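Local atomic coordinates of beta-agarase D (Zobellia galactanivorans, PDB entry 4ASM), a protein that cleaves the beta-1,4-linkages of agarose at random internal sites with retention of anomeric configuration, acting as a secreted endo-beta-agarase through this GH16 catalytic domain. Residues 55-60 with 124-129; 150-155 with 319-324; 132-137 with 357-362. All coordinates share one frame; numbering follows the deposited sequence.

Interaction 1 of 3, residues 55-60 with 124-129; sequences KWYNKY and TNKTRV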
loop_
_atom_site.group_PDB
_atom_site.type_symbol
_atom_site.label_atom_id
_atom_site.label_comp_id
_atom_site.label_asym_id
_atom_site.label_seq_id
_atom_site.Cartn_x
_atom_site.Cartn_y
_atom_site.Cartn_z
ATOM N N LYS A 55 -19.098 1.245 -7.725
ATOM C CA LYS A 55 -18.151 0.586 -6.835
ATOM C C LYS A 55 -16.991 1.488 -6.436
ATOM O O LYS A 55 -16.358 1.240 -5.418
ATOM C CB LYS A 55 -17.580 -0.666 -7.499
ATOM C CG LYS A 55 -18.565 -1.802 -7.611
ATOM C CD LYS A 55 -17.909 -3.037 -8.176
ATOM C CE LYS A 55 -18.915 -4.171 -8.305
ATOM N NZ LYS A 55 -19.102 -4.830 -6.985
ATOM N N TRP A 56 -16.687 2.479 -7.263
ATOM C CA TRP A 56 -15.548 3.359 -7.058
ATOM C C TRP A 56 -15.900 4.781 -7.424
ATOM O O TRP A 56 -16.866 5.014 -8.167
ATOM C CB TRP A 56 -14.366 2.958 -7.968
ATOM C CG TRP A 56 -13.969 1.520 -7.902
ATOM C CD1 TRP A 56 -14.478 0.503 -8.639
ATOM C CD2 TRP A 56 -12.961 0.939 -7.058
ATOM N NE1 TRP A 56 -13.864 -0.678 -8.318
ATOM C CE2 TRP A 56 -12.932 -0.444 -7.341
ATOM C CE3 TRP A 56 -12.064 1.460 -6.103
ATOM C CZ2 TRP A 56 -12.057 -1.336 -6.690
ATOM C CZ3 TRP A 56 -11.197 0.582 -5.450
ATOM C CH2 TRP A 56 -11.193 -0.810 -5.751
ATOM N N TYR A 57 -15.101 5.727 -6.950
ATOM C CA TYR A 57 -15.018 7.045 -7.587
ATOM C C TYR A 57 -13.565 7.390 -7.909
ATOM O O TYR A 57 -12.628 6.886 -7.263
ATOM C CB TYR A 57 -15.736 8.157 -6.805
ATOM C CG TYR A 57 -15.384 8.283 -5.346
ATOM C CD1 TYR A 57 -16.089 7.575 -4.381
ATOM C CD2 TYR A 57 -14.359 9.132 -4.924
ATOM C CE1 TYR A 57 -15.785 7.706 -3.027
ATOM C CE2 TYR A 57 -14.046 9.265 -3.575
ATOM C CZ TYR A 57 -14.758 8.548 -2.637
ATOM O OH TYR A 57 -14.436 8.683 -1.295
ATOM N N ASN A 58 -13.389 8.237 -8.922
ATOM C CA ASN A 58 -12.075 8.531 -9.491
ATOM C C ASN A 58 -11.329 9.645 -8.770
ATOM O O ASN A 58 -10.665 10.488 -9.407
ATOM C CB ASN A 58 -12.173 8.790 -11.011
ATOM C CG ASN A 58 -13.075 9.980 -11.361
ATOM O OD1 ASN A 58 -13.810 10.501 -10.508
ATOM N ND2 ASN A 58 -13.016 10.413 -12.625
ATOM N N LYS A 59 -11.389 9.616 -7.436
ATOM C CA LYS A 59 -10.722 10.620 -6.634
ATOM C C LYS A 59 -10.236 10.007 -5.323
ATOM O O LYS A 59 -10.750 8.988 -4.891
ATOM C CB LYS A 59 -11.693 11.801 -6.378
ATOM C CG LYS A 59 -11.095 13.003 -5.669
ATOM C CD LYS A 59 -12.129 14.137 -5.677
ATOM C CE LYS A 59 -11.620 15.342 -4.909
ATOM N NZ LYS A 59 -12.471 16.548 -5.193
ATOM N N TYR A 60 -9.241 10.653 -4.723
ATOM C CA TYR A 60 -8.837 10.349 -3.358
ATOM C C TYR A 60 -10.038 10.469 -2.418
ATOM O O TYR A 60 -10.984 11.199 -2.687
ATOM C CB TYR A 60 -7.773 11.363 -2.983
ATOM C CG TYR A 60 -7.134 11.231 -1.639
ATOM C CD1 TYR A 60 -6.414 10.076 -1.288
ATOM C CD2 TYR A 60 -7.173 12.281 -0.734
ATOM C CE1 TYR A 60 -5.753 9.980 -0.046
ATOM C CE2 TYR A 60 -6.541 12.182 0.503
ATOM C CZ TYR A 60 -5.829 11.036 0.842
ATOM O OH TYR A 60 -5.189 10.943 2.072
ATOM N N THR A 124 -11.048 5.576 -5.000
ATOM C CA THR A 124 -11.527 5.094 -3.703
ATOM C C THR A 124 -12.749 4.186 -3.923
ATOM O O THR A 124 -13.636 4.524 -4.718
ATOM C CB THR A 124 -11.988 6.287 -2.866
ATOM O OG1 THR A 124 -10.896 7.203 -2.688
ATOM C CG2 THR A 124 -12.457 5.840 -1.499
ATOM N N ASN A 125 -12.781 3.047 -3.241
ATOM C CA ASN A 125 -13.918 2.125 -3.266
ATOM C C ASN A 125 -15.055 2.651 -2.403
ATOM O O ASN A 125 -14.819 3.257 -1.345
ATOM C CB ASN A 125 -13.436 0.723 -2.816
ATOM C CG ASN A 125 -14.376 -0.400 -3.208
ATOM O OD1 ASN A 125 -13.986 -1.342 -3.928
ATOM N ND2 ASN A 125 -15.576 -0.344 -2.721
ATOM N N LYS A 126 -16.293 2.451 -2.869
ATOM C CA LYS A 126 -17.451 3.001 -2.140
ATOM C C LYS A 126 -17.858 2.151 -0.935
ATOM O O LYS A 126 -18.723 2.562 -0.158
ATOM C CB LYS A 126 -18.630 3.152 -3.094
ATOM C CG LYS A 126 -18.306 4.118 -4.207
ATOM C CD LYS A 126 -18.931 5.453 -3.973
ATOM C CE LYS A 126 -20.224 5.563 -4.710
ATOM N NZ LYS A 126 -20.833 6.877 -4.397
ATOM N N THR A 127 -17.248 0.974 -0.797
ATOM C CA THR A 127 -17.545 0.063 0.295
ATOM C C THR A 127 -16.320 -0.041 1.187
ATOM O O THR A 127 -15.261 -0.493 0.723
ATOM C CB THR A 127 -17.942 -1.332 -0.223
ATOM O OG1 THR A 127 -19.040 -1.188 -1.136
ATOM C CG2 THR A 127 -18.348 -2.250 0.954
ATOM N N ARG A 128 -16.474 0.356 2.448
ATOM C CA ARG A 128 -15.374 0.325 3.412
ATOM C C ARG A 128 -15.137 -1.071 3.956
ATOM O O ARG A 128 -15.990 -1.948 3.869
ATOM C CB ARG A 128 -15.628 1.335 4.537
ATOM C CG ARG A 128 -15.554 2.766 4.025
ATOM C CD ARG A 128 -15.820 3.785 5.115
ATOM N NE ARG A 128 -15.711 5.146 4.593
ATOM C CZ ARG A 128 -16.465 6.159 5.013
ATOM N NH1 ARG A 128 -17.359 5.952 5.976
ATOM N NH2 ARG A 128 -16.311 7.372 4.506
ATOM N N VAL A 129 -13.945 -1.276 4.504
ATOM C CA VAL A 129 -13.592 -2.568 5.087
ATOM C C VAL A 129 -13.135 -2.414 6.535
ATOM O O VAL A 129 -12.614 -1.360 6.938
ATOM C CB VAL A 129 -12.508 -3.283 4.248
ATOM C CG1 VAL A 129 -12.955 -3.452 2.788
ATOM C CG2 VAL A 129 -11.157 -2.563 4.293
HETATM O O HOH W 1 -18.170 -0.861 -3.661
#

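Interaction 2 of 3, residues 150-155 with 319-324; sequences IWLLSP and MDIIIN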
loop_
_atom_site.group_PDB
_atom_site.type_symbol
_atom_site.label_atom_id
_atom_site.label_comp_id
_atom_site.label_asym_id
_atom_site.label_seq_id
_atom_site.Cartn_x
_atom_site.Cartn_y
_atom_site.Cartn_z
ATOM N N ILE A 150 -1.705 -0.126 -3.538
ATOM C CA ILE A 150 -3.046 -0.619 -3.198
ATOM C C ILE A 150 -3.093 -0.604 -1.691
ATOM O O ILE A 150 -2.241 -1.210 -1.034
ATOM C CB ILE A 150 -3.292 -2.048 -3.713
ATOM C CG1 ILE A 150 -3.127 -2.085 -5.238
ATOM C CG2 ILE A 150 -4.663 -2.524 -3.257
ATOM C CD1 ILE A 150 -3.248 -3.476 -5.859
ATOM N N TRP A 151 -4.040 0.133 -1.125
ATOM C CA TRP A 151 -3.965 0.360 0.311
ATOM C C TRP A 151 -5.314 0.687 0.938
ATOM O O TRP A 151 -6.313 0.853 0.222
ATOM C CB TRP A 151 -2.905 1.437 0.616
ATOM C CG TRP A 151 -3.032 2.750 -0.126
ATOM C CD1 TRP A 151 -3.015 2.952 -1.489
ATOM C CD2 TRP A 151 -3.145 4.045 0.470
ATOM N NE1 TRP A 151 -3.117 4.297 -1.760
ATOM C CE2 TRP A 151 -3.200 4.987 -0.577
ATOM C CE3 TRP A 151 -3.207 4.498 1.795
ATOM C CZ2 TRP A 151 -3.326 6.363 -0.341
ATOM C CZ3 TRP A 151 -3.312 5.855 2.044
ATOM C CH2 TRP A 151 -3.360 6.785 0.975
ATOM N N LEU A 152 -5.324 0.740 2.269
ATOM C CA LEU A 152 -6.530 1.016 3.059
ATOM C C LEU A 152 -6.262 2.218 3.965
ATOM O O LEU A 152 -5.190 2.293 4.603
ATOM C CB LEU A 152 -6.884 -0.209 3.917
ATOM C CG LEU A 152 -6.903 -1.584 3.258
ATOM C CD1 LEU A 152 -7.161 -2.676 4.294
ATOM C CD2 LEU A 152 -7.913 -1.657 2.106
ATOM N N LEU A 153 -7.212 3.151 4.047
ATOM C CA LEU A 153 -6.995 4.365 4.851
ATOM C C LEU A 153 -8.296 4.774 5.516
ATOM O O LEU A 153 -9.324 4.884 4.834
ATOM C CB LEU A 153 -6.469 5.505 3.978
ATOM C CG LEU A 153 -6.158 6.857 4.634
ATOM C CD1 LEU A 153 -5.051 6.746 5.693
ATOM C CD2 LEU A 153 -5.789 7.910 3.574
ATOM N N SER A 154 -8.265 4.989 6.831
ATOM C CA SER A 154 -9.488 5.425 7.518
ATOM C C SER A 154 -9.881 6.813 6.998
ATOM O O SER A 154 -9.007 7.609 6.651
ATOM C CB SER A 154 -9.310 5.400 9.046
ATOM O OG SER A 154 -8.395 6.381 9.477
ATOM N N PRO A 155 -11.191 7.082 6.884
ATOM C CA PRO A 155 -11.640 8.419 6.440
ATOM C C PRO A 155 -10.980 9.593 7.179
ATOM O O PRO A 155 -10.759 10.644 6.586
ATOM C CB PRO A 155 -13.150 8.373 6.710
ATOM C CG PRO A 155 -13.501 6.951 6.491
ATOM C CD PRO A 155 -12.315 6.139 7.008
ATOM N N MET A 319 -11.920 1.355 7.050
ATOM C CA MET A 319 -11.007 1.971 6.096
ATOM C C MET A 319 -11.537 1.975 4.662
ATOM O O MET A 319 -12.275 1.076 4.261
ATOM C CB MET A 319 -9.654 1.257 6.139
ATOM C CG MET A 319 -8.977 1.380 7.497
ATOM S SD MET A 319 -7.324 0.671 7.436
ATOM C CE MET A 319 -6.942 0.781 9.194
ATOM N N ASP A 320 -11.193 3.028 3.920
ATOM C CA ASP A 320 -11.424 3.086 2.482
ATOM C C ASP A 320 -10.352 2.321 1.734
ATOM O O ASP A 320 -9.162 2.433 2.048
ATOM C CB ASP A 320 -11.366 4.538 2.001
ATOM C CG ASP A 320 -12.431 5.410 2.656
ATOM O OD1 ASP A 320 -13.610 4.993 2.651
ATOM O OD2 ASP A 320 -12.087 6.499 3.151
ATOM N N ILE A 321 -10.769 1.582 0.705
ATOM C CA ILE A 321 -9.816 0.954 -0.228
ATOM C C ILE A 321 -9.435 1.991 -1.274
ATOM O O ILE A 321 -10.317 2.563 -1.937
ATOM C CB ILE A 321 -10.403 -0.266 -0.963
ATOM C CG1 ILE A 321 -10.893 -1.323 0.015
ATOM C CG2 ILE A 321 -9.347 -0.863 -1.911
ATOM C CD1 ILE A 321 -11.843 -2.344 -0.624
ATOM N N ILE A 322 -8.132 2.233 -1.402
ATOM C CA ILE A 322 -7.594 3.198 -2.354
ATOM C C ILE A 322 -6.586 2.502 -3.267
ATOM O O ILE A 322 -5.762 1.689 -2.824
ATOM C CB ILE A 322 -6.903 4.373 -1.618
ATOM C CG1 ILE A 322 -7.935 5.091 -0.704
ATOM C CG2 ILE A 322 -6.266 5.329 -2.618
ATOM C CD1 ILE A 322 -7.365 6.139 0.217
ATOM N N ILE A 323 -6.681 2.783 -4.562
ATOM C CA ILE A 323 -5.660 2.321 -5.500
ATOM C C ILE A 323 -5.136 3.547 -6.187
ATOM O O ILE A 323 -5.916 4.397 -6.633
ATOM C CB ILE A 323 -6.224 1.305 -6.521
ATOM C CG1 ILE A 323 -6.797 0.099 -5.779
ATOM C CG2 ILE A 323 -5.103 0.891 -7.500
ATOM C CD1 ILE A 323 -7.485 -0.906 -6.695
ATOM N N ASN A 324 -3.813 3.675 -6.280
ATOM C CA ASN A 324 -3.251 4.855 -6.931
ATOM C C ASN A 324 -1.820 4.665 -7.407
ATOM O O ASN A 324 -1.222 3.614 -7.195
ATOM C CB ASN A 324 -3.374 6.129 -6.046
ATOM C CG ASN A 324 -2.346 6.190 -4.907
ATOM O OD1 ASN A 324 -1.332 5.507 -4.929
ATOM N ND2 ASN A 324 -2.596 7.051 -3.931
#

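Interaction 3 of 3, residues 132-137 with 357-362; sequences PVFVEA and RVYKPV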
loop_
_atom_site.group_PDB
_atom_site.type_symbol
_atom_site.label_atom_id
_atom_site.label_comp_id
_atom_site.label_asym_id
_atom_site.label_seq_id
_atom_site.Cartn_x
_atom_site.Cartn_y
_atom_site.Cartn_z
ATOM N N PRO A 132 -12.768 -8.468 10.790
ATOM C CA PRO A 132 -11.875 -9.330 10.037
ATOM C C PRO A 132 -12.194 -9.258 8.548
ATOM O O PRO A 132 -13.358 -9.371 8.147
ATOM C CB PRO A 132 -12.165 -10.722 10.607
ATOM C CG PRO A 132 -13.621 -10.633 11.065
ATOM C CD PRO A 132 -13.909 -9.202 11.373
ATOM N N VAL A 133 -11.163 -9.061 7.733
ATOM C CA VAL A 133 -11.367 -8.901 6.296
ATOM C C VAL A 133 -10.072 -9.240 5.562
ATOM O O VAL A 133 -8.979 -8.900 6.035
ATOM C CB VAL A 133 -11.858 -7.467 5.937
ATOM C CG1 VAL A 133 -10.795 -6.420 6.243
ATOM C CG2 VAL A 133 -12.337 -7.387 4.489
ATOM N N PHE A 134 -10.224 -9.902 4.422
ATOM C CA PHE A 134 -9.105 -10.204 3.523
ATOM C C PHE A 134 -9.303 -9.495 2.185
ATOM O O PHE A 134 -10.372 -9.601 1.570
ATOM C CB PHE A 134 -9.001 -11.724 3.322
ATOM C CG PHE A 134 -7.982 -12.145 2.302
ATOM C CD1 PHE A 134 -6.625 -11.974 2.547
ATOM C CD2 PHE A 134 -8.393 -12.719 1.101
ATOM C CE1 PHE A 134 -5.688 -12.360 1.587
ATOM C CE2 PHE A 134 -7.466 -13.110 0.132
ATOM C CZ PHE A 134 -6.106 -12.920 0.388
ATOM N N VAL A 135 -8.288 -8.741 1.764
ATOM C CA VAL A 135 -8.357 -7.980 0.510
ATOM C C VAL A 135 -7.184 -8.421 -0.343
ATOM O O VAL A 135 -6.049 -8.371 0.115
ATOM C CB VAL A 135 -8.264 -6.437 0.768
ATOM C CG1 VAL A 135 -8.447 -5.648 -0.537
ATOM C CG2 VAL A 135 -9.318 -5.996 1.800
ATOM N N GLU A 136 -7.456 -8.831 -1.576
ATOM C CA GLU A 136 -6.385 -9.290 -2.467
ATOM C C GLU A 136 -6.606 -8.807 -3.893
ATOM O O GLU A 136 -7.745 -8.818 -4.377
ATOM C CB GLU A 136 -6.309 -10.834 -2.454
ATOM C CG GLU A 136 -5.155 -11.428 -3.260
ATOM C CD GLU A 136 -5.251 -12.920 -3.429
ATOM O OE1 GLU A 136 -6.379 -13.433 -3.570
ATOM O OE2 GLU A 136 -4.196 -13.589 -3.434
ATOM N N ALA A 137 -5.526 -8.413 -4.572
ATOM C CA ALA A 137 -5.603 -7.958 -5.955
ATOM C C ALA A 137 -4.641 -8.704 -6.852
ATOM O O ALA A 137 -3.576 -9.137 -6.403
ATOM C CB ALA A 137 -5.330 -6.457 -6.049
ATOM N N ARG A 357 -10.498 -8.550 -4.858
ATOM C CA ARG A 357 -11.556 -9.281 -4.172
ATOM C C ARG A 357 -11.449 -9.065 -2.669
ATOM O O ARG A 357 -10.347 -8.901 -2.121
ATOM C CB ARG A 357 -11.490 -10.778 -4.520
ATOM C CG ARG A 357 -10.260 -11.516 -4.041
ATOM C CD ARG A 357 -10.268 -12.935 -4.614
ATOM N NE ARG A 357 -9.071 -13.689 -4.271
ATOM C CZ ARG A 357 -8.979 -15.010 -4.379
ATOM N NH1 ARG A 357 -10.032 -15.725 -4.792
ATOM N NH2 ARG A 357 -7.832 -15.607 -4.104
ATOM N N VAL A 358 -12.603 -9.083 -2.009
ATOM C CA VAL A 358 -12.697 -8.797 -0.589
ATOM C C VAL A 358 -13.557 -9.891 0.021
ATOM O O VAL A 358 -14.661 -10.150 -0.475
ATOM C CB VAL A 358 -13.354 -7.426 -0.357
ATOM C CG1 VAL A 358 -13.503 -7.151 1.124
ATOM C CG2 VAL A 358 -12.543 -6.321 -1.036
ATOM N N TYR A 359 -13.049 -10.537 1.078
ATOM C CA TYR A 359 -13.804 -11.566 1.811
ATOM C C TYR A 359 -13.827 -11.276 3.304
ATOM O O TYR A 359 -12.938 -10.607 3.844
ATOM C CB TYR A 359 -13.161 -12.940 1.636
ATOM C CG TYR A 359 -13.106 -13.481 0.234
ATOM C CD1 TYR A 359 -14.147 -14.261 -0.296
ATOM C CD2 TYR A 359 -11.981 -13.262 -0.565
ATOM C CE1 TYR A 359 -14.066 -14.767 -1.604
ATOM C CE2 TYR A 359 -11.891 -13.764 -1.841
ATOM C CZ TYR A 359 -12.933 -14.522 -2.370
ATOM O OH TYR A 359 -12.805 -15.016 -3.650
ATOM N N LYS A 360 -14.859 -11.775 3.974
ATOM C CA LYS A 360 -14.837 -11.823 5.425
ATOM C C LYS A 360 -15.077 -13.261 5.885
ATOM O O LYS A 360 -15.781 -14.010 5.202
ATOM C CB LYS A 360 -15.879 -10.871 6.018
ATOM C CG LYS A 360 -15.687 -9.402 5.633
ATOM C CD LYS A 360 -16.808 -8.519 6.179
ATOM C CE LYS A 360 -16.666 -8.282 7.670
ATOM N NZ LYS A 360 -15.460 -7.421 7.983
ATOM N N PRO A 361 -14.484 -13.656 7.030
ATOM C CA PRO A 361 -14.643 -15.018 7.535
ATOM C C PRO A 361 -15.973 -15.163 8.266
ATOM O O PRO A 361 -16.330 -14.305 9.086
ATOM C CB PRO A 361 -13.482 -15.154 8.521
ATOM C CG PRO A 361 -13.231 -13.804 9.027
ATOM C CD PRO A 361 -13.652 -12.829 7.916
ATOM N N VAL A 362 -16.697 -16.234 7.948
ATOM C CA VAL A 362 -17.990 -16.506 8.575
ATOM C C VAL A 362 -18.052 -17.963 9.038
ATOM O O VAL A 362 -17.486 -18.850 8.397
ATOM C CB VAL A 362 -19.163 -16.233 7.599
ATOM C CG1 VAL A 362 -19.166 -14.769 7.146
ATOM C CG2 VAL A 362 -19.117 -17.188 6.397
#

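Interaction 1 of 3, residues 55-60 with 124-129
In the beta-jelly roll of family GH16, the two-residue strand Trp-56 to Tyr-57 pairs antiparallel with Thr-124 and Asn-125 of strand 112-125. Tyr-57 and Thr-124 form the hydrogen-bonded pair, with Tyr-57 N to Thr-124 O at 2.9 Å and Thr-124 N to Tyr-57 O at 3.1 Å. Trp-56 and Asn-125 are the neighbouring non-hydrogen-bonded pair, after which Lys-126 N reaches Lys-55 O at 2.8 Å. A classic beta bulge puts Lys-55 and Trp-56 together opposite Phe-48 of strand 47-48. On one face of the sheet, Asn-125 CB makes a CH-pi contact over the six-membered ring of Trp-56, 3.9 Å from its centroid, while NE1 of that indole bonds to Asp-33. On the other face, with CG between the backbone N and the carbonyl carbon (chi1 51°), the Tyr-57 side chain runs beside Thr-124 and turns a ring face to Thr-124 CB, 3.9 Å from the centroid. A bend at chi2 (-102°) brings Lys-126 CD to the edge of the same ring, 3.6 Å from Tyr-57 CD1, and its NZ continues to a salt bridge with Asp-47. Asn-58 O and the Lys-59 side chain meet Gln-81, a substrate-binding residue by similarity. The turn that follows Tyr-57 is tied back by Thr-124 OG1, which donates to Lys-59 O at 2.8 Å, in the plane of that carbonyl.

Interaction 2 of 3, residues 150-155 with 319-324
Met-319, extended beyond CG, packs CB and CG against the backbone of Leu-153 and Ser-154 and sets SD 3.7 Å from Leu-152 CB. Asp-320 pairs with Leu-153 through two backbone bonds; its OD2 lies 3.7 Å from Pro-155 CG, and its carboxylate is held from outside by a salt bridge to Arg-128 and a hydrogen bond to His-61. Ile-321 turns to the opposite face of the sheet, where it runs beside Leu-152, Ile-321 CG1 to Leu-152 CD2 at 3.7 Å, and reaches Val-358 beyond. Ile-322 forms the hydrogen-bonded pair with Trp-151: its N meets Trp-151 O at 2.8 Å in an almost straight bond (179°), and Trp-151 N returns to Ile-322 O. With Trp-151 CG between the backbone N and the carbonyl carbon (chi1 53°), the indole turns a face to its partner: Ile-322 CB is 4.0 Å from the centroid of the five-membered ring, and Ile-322 CG2 is 3.4 Å from Trp-151 NE1. Ile-323 meets Ile-150 more loosely on the Leu-152 face. Asn-324 sets ND2 at the indole edge, 3.5 Å from Trp-151 NE1, and bonds to Glu-326, a substrate-binding residue by similarity. Trp-151 also touches Glu-160, the nucleophile by similarity. One face of this GH16 strand pair is thus aliphatic, whereas the other combines indole, Ile-322 and Leu-153 with polar Asp-320 and Asn-324, consistent with a place beside the catalytic site.

Interaction 3 of 3, residues 132-137 with 357-362
Glu-136 and Arg-357 lie side by side where strands 133-140 and 350-362 pair antiparallel in the GH16 beta-jelly roll, away from the annotated sites. In their salt bridge a single oxygen takes two donors: Glu-136 OE1 is 2.8 Å from Arg-357 NE and 2.7 Å from Arg-357 NH2, with carboxylate and guanidinium nearly coplanar, 13° apart. With Arg-357 CG between the backbone N and the carbonyl carbon (chi1 65°) and the chain extended to NE, the guanidinium runs beside Glu-136 and presents its NE and NH2 side. Next along this face, Tyr-359 CD2 approaches the edge of the Phe-134 ring in its plane, 4.0 Å from Phe-134 CD2. On the face to which Val-135 and Val-358 point, Val-133 CG2 packs on Val-358 CG1 at 3.6 Å. Lys-360 NZ curls back to Pro-132 O at 2.9 Å, from above the carbonyl plane, and Pro-132 CB touches Pro-361 CG. Four backbone bonds underlie the pairing, Phe-134 with Tyr-359 and Glu-136 with Arg-357. Further out, Arg-222 binds Glu-136 OE2, while Val-13 O and Pro-14 O accept from Arg-357 NH1 and NH2. An alanine at Arg-357 would probably leave Glu-136 OE1 without both these donors and the Val-13 and Pro-14 carbonyls without this partner. With each carboxylate oxygen matched by an arginine, Glu-136 is likely to stay ionised in this buried place, and Arg-357 links the strand pair to the N-terminal segment.

How the interactions relate
The three contacts join antiparallel strands of one GH16 domain. All are largely buried: interaction 2 lies nearest the centre of the chain, whereas interaction 1 includes exposed Lys-126 and interaction 3 partly exposed Pro-132, Lys-360 and Pro-361. Strands 112-125 and 320-326, of interactions 1 and 2, are neighbours, joined by Asn-125 N to Ile-321 O; Val-129 O and Met-319 N add a probable bond just beyond. Val-358 of interaction 3 meets both Val-129 and Ile-321, and Ala-137 meets Ile-150. Interactions 1 and 2 both use aromatic faces, but 1 adds a side-chain-to-backbone bond to a loop, 2 a tryptophan beside the probable nucleophile Glu-160, and 3 a buried salt bridge.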